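Local coordinates for ThiJ/pfpI family protein (Bacillus anthracis, PDB 3EFE), which is of unassigned function but belongs to the DJ-1/PfpI family of the class I glutamine amidotransferase-like superfamily, whose members include proteases and chaperones, at residues Leu10-Thr15 and Glu51-Met56. Sequence-based numbering, arbitrary orientation.
Sequences LYVFNT and EMITTM
A single backbone hydrogen bond ties the two segments together: T15 N donates to T54 O at 2.8 Å. It is nearly straight, with an N-H...O angle of 173°, and the donor stands almost in line with the carbonyl (C=O...N 165°). The same oxygen receives a CA-H...O contact from N14, CA to O 3.4 Å, so two neighbouring residues of 10-15 converge on one acceptor. With one such bond between them, the segments form no strand ladder.

Apolar contact centres on I53, whose CB is directed at the other segment. Its CG1 lies between the backbone N and carbonyl carbon (chi1 73°) and meets V12 CB at 4.0 Å. From there CD1 reaches the carbonyl of F13, 3.8 Å from its O, while CG2 stands 4.0 Å from V12 O; the branches therefore press largely on main chain. V12 also packs on P63, and I53 on I61. The CB of F13 points away from 51-56, and its ring meets W86 and H91 edge-to-face.

Beyond the hydrogen bond, M56 CB lies 3.6 Å from T15 O, and its extended chain leads off toward D18 and W19 of helix 18-30; M56 also packs on S30 of the second subunit. The CB of T55 points away from 10-15; its OG1 is hydrogen-bonded to D18 OD1 and L59 N.

Together these contacts fasten the short antiparallel pair 53-54/60-61 to the loop that leaves central-sheet strand 8-11 for helix 18-30, a strand-to-helix connection of the Rossmann-like alpha/beta fold of the DJ-1/PfpI family.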
loop_
_atom_site.group_PDB
_atom_site.type_symbol
_atom_site.label_atom_id
_atom_site.label_comp_id
_atom_site.label_asym_id
_atom_site.label_seq_id
_atom_site.Cartn_x
_atom_site.Cartn_y
_atom_site.Cartn_z
ATOM N N LEU D 10 -10.040 -8.446 6.125
ATOM C CA LEU D 10 -10.012 -7.130 5.523
ATOM C C LEU D 10 -11.315 -6.929 4.796
ATOM O O LEU D 10 -11.628 -7.596 3.800
ATOM C CB LEU D 10 -8.825 -7.022 4.565
ATOM C CG LEU D 10 -8.708 -5.731 3.749
ATOM C CD1 LEU D 10 -8.247 -4.539 4.640
ATOM C CD2 LEU D 10 -7.890 -5.953 2.461
ATOM N N TYR D 11 -12.070 -5.952 5.226
ATOM C CA TYR D 11 -13.254 -5.519 4.446
ATOM C C TYR D 11 -12.870 -4.880 3.122
ATOM O O TYR D 11 -12.147 -3.855 3.084
ATOM C CB TYR D 11 -14.124 -4.621 5.323
ATOM C CG TYR D 11 -15.428 -4.193 4.693
ATOM C CD1 TYR D 11 -16.403 -5.129 4.325
ATOM C CD2 TYR D 11 -15.699 -2.844 4.496
ATOM C CE1 TYR D 11 -17.614 -4.701 3.747
ATOM C CE2 TYR D 11 -16.883 -2.424 3.966
ATOM C CZ TYR D 11 -17.836 -3.355 3.567
ATOM O OH TYR D 11 -19.010 -2.884 2.991
ATOM N N VAL D 12 -13.349 -5.495 2.041
ATOM C CA VAL D 12 -13.073 -5.055 0.650
ATOM C C VAL D 12 -14.332 -4.476 -0.027
ATOM O O VAL D 12 -15.410 -5.062 0.049
ATOM C CB VAL D 12 -12.331 -6.216 -0.234
ATOM C CG1 VAL D 12 -11.001 -6.585 0.435
ATOM C CG2 VAL D 12 -13.183 -7.413 -0.439
ATOM N N PHE D 13 -14.173 -3.297 -0.639
ATOM C CA PHE D 13 -15.276 -2.503 -1.269
ATOM C C PHE D 13 -14.752 -1.626 -2.367
ATOM O O PHE D 13 -13.594 -1.222 -2.344
ATOM C CB PHE D 13 -16.053 -1.634 -0.285
ATOM C CG PHE D 13 -15.190 -0.715 0.541
ATOM C CD1 PHE D 13 -15.070 0.607 0.211
ATOM C CD2 PHE D 13 -14.506 -1.199 1.666
ATOM C CE1 PHE D 13 -14.291 1.426 0.941
ATOM C CE2 PHE D 13 -13.707 -0.391 2.403
ATOM C CZ PHE D 13 -13.596 0.932 2.051
ATOM N N ASN D 14 -15.631 -1.305 -3.327
ATOM C CA ASN D 14 -15.242 -0.463 -4.425
ATOM C C ASN D 14 -14.711 0.802 -3.844
ATOM O O ASN D 14 -15.359 1.366 -2.971
ATOM C CB ASN D 14 -16.421 -0.060 -5.297
ATOM C CG ASN D 14 -16.924 -1.174 -6.207
ATOM O OD1 ASN D 14 -18.125 -1.281 -6.373
ATOM N ND2 ASN D 14 -16.036 -1.991 -6.792
ATOM N N THR D 15 -13.546 1.241 -4.340
ATOM C CA THR D 15 -12.980 2.521 -3.962
ATOM C C THR D 15 -11.985 2.402 -2.794
ATOM O O THR D 15 -11.423 3.405 -2.391
ATOM C CB THR D 15 -14.122 3.575 -3.584
ATOM O OG1 THR D 15 -14.680 4.182 -4.791
ATOM C CG2 THR D 15 -13.621 4.602 -2.710
ATOM N N GLU D 51 -19.476 -10.119 -5.003
ATOM C CA GLU D 51 -19.127 -9.315 -6.174
ATOM C C GLU D 51 -17.689 -8.805 -6.036
ATOM O O GLU D 51 -17.231 -8.380 -4.944
ATOM C CB GLU D 51 -20.070 -8.093 -6.376
ATOM C CG GLU D 51 -21.593 -8.328 -6.757
ATOM C CD GLU D 51 -22.441 -6.944 -6.851
ATOM O OE1 GLU D 51 -21.922 -5.855 -6.445
ATOM O OE2 GLU D 51 -23.640 -6.966 -7.299
ATOM N N MET D 52 -16.998 -8.869 -7.168
ATOM C CA MET D 52 -15.720 -8.226 -7.358
ATOM C C MET D 52 -15.840 -6.749 -7.148
ATOM O O MET D 52 -16.869 -6.104 -7.524
ATOM C CB MET D 52 -15.188 -8.552 -8.767
ATOM C CG MET D 52 -14.768 -10.053 -8.831
ATOM S SD MET D 52 -13.396 -10.409 -9.881
ATOM C CE MET D 52 -12.182 -9.563 -8.913
ATOM N N ILE D 53 -14.794 -6.221 -6.522
ATOM C CA ILE D 53 -14.638 -4.817 -6.151
ATOM C C ILE D 53 -13.417 -4.336 -6.892
ATOM O O ILE D 53 -12.621 -5.123 -7.374
ATOM C CB ILE D 53 -14.539 -4.658 -4.616
ATOM C CG1 ILE D 53 -13.193 -5.120 -4.018
ATOM C CG2 ILE D 53 -15.617 -5.504 -3.970
ATOM C CD1 ILE D 53 -12.049 -4.163 -4.101
ATOM N N THR D 54 -13.315 -3.036 -7.054
ATOM C CA THR D 54 -12.217 -2.364 -7.744
ATOM C C THR D 54 -11.619 -1.325 -6.726
ATOM O O THR D 54 -12.344 -0.476 -6.167
ATOM C CB THR D 54 -12.755 -1.631 -8.977
ATOM O OG1 THR D 54 -13.411 -2.565 -9.844
ATOM C CG2 THR D 54 -11.600 -0.945 -9.768
ATOM N N THR D 55 -10.338 -1.419 -6.433
ATOM C CA THR D 55 -9.747 -0.473 -5.471
ATOM C C THR D 55 -9.710 0.903 -6.081
ATOM O O THR D 55 -9.931 1.013 -7.238
ATOM C CB THR D 55 -8.333 -0.928 -4.960
ATOM O OG1 THR D 55 -7.400 -0.871 -6.021
ATOM C CG2 THR D 55 -8.380 -2.365 -4.381
ATOM N N MET D 56 -9.485 1.964 -5.294
ATOM C CA MET D 56 -9.106 3.283 -5.842
ATOM C C MET D 56 -7.980 3.235 -6.836
ATOM O O MET D 56 -7.976 4.032 -7.751
ATOM C CB MET D 56 -8.752 4.290 -4.709
ATOM C CG MET D 56 -8.554 5.804 -5.147
ATOM S SD MET D 56 -8.034 6.763 -3.749
ATOM C CE MET D 56 -7.562 8.242 -4.545
#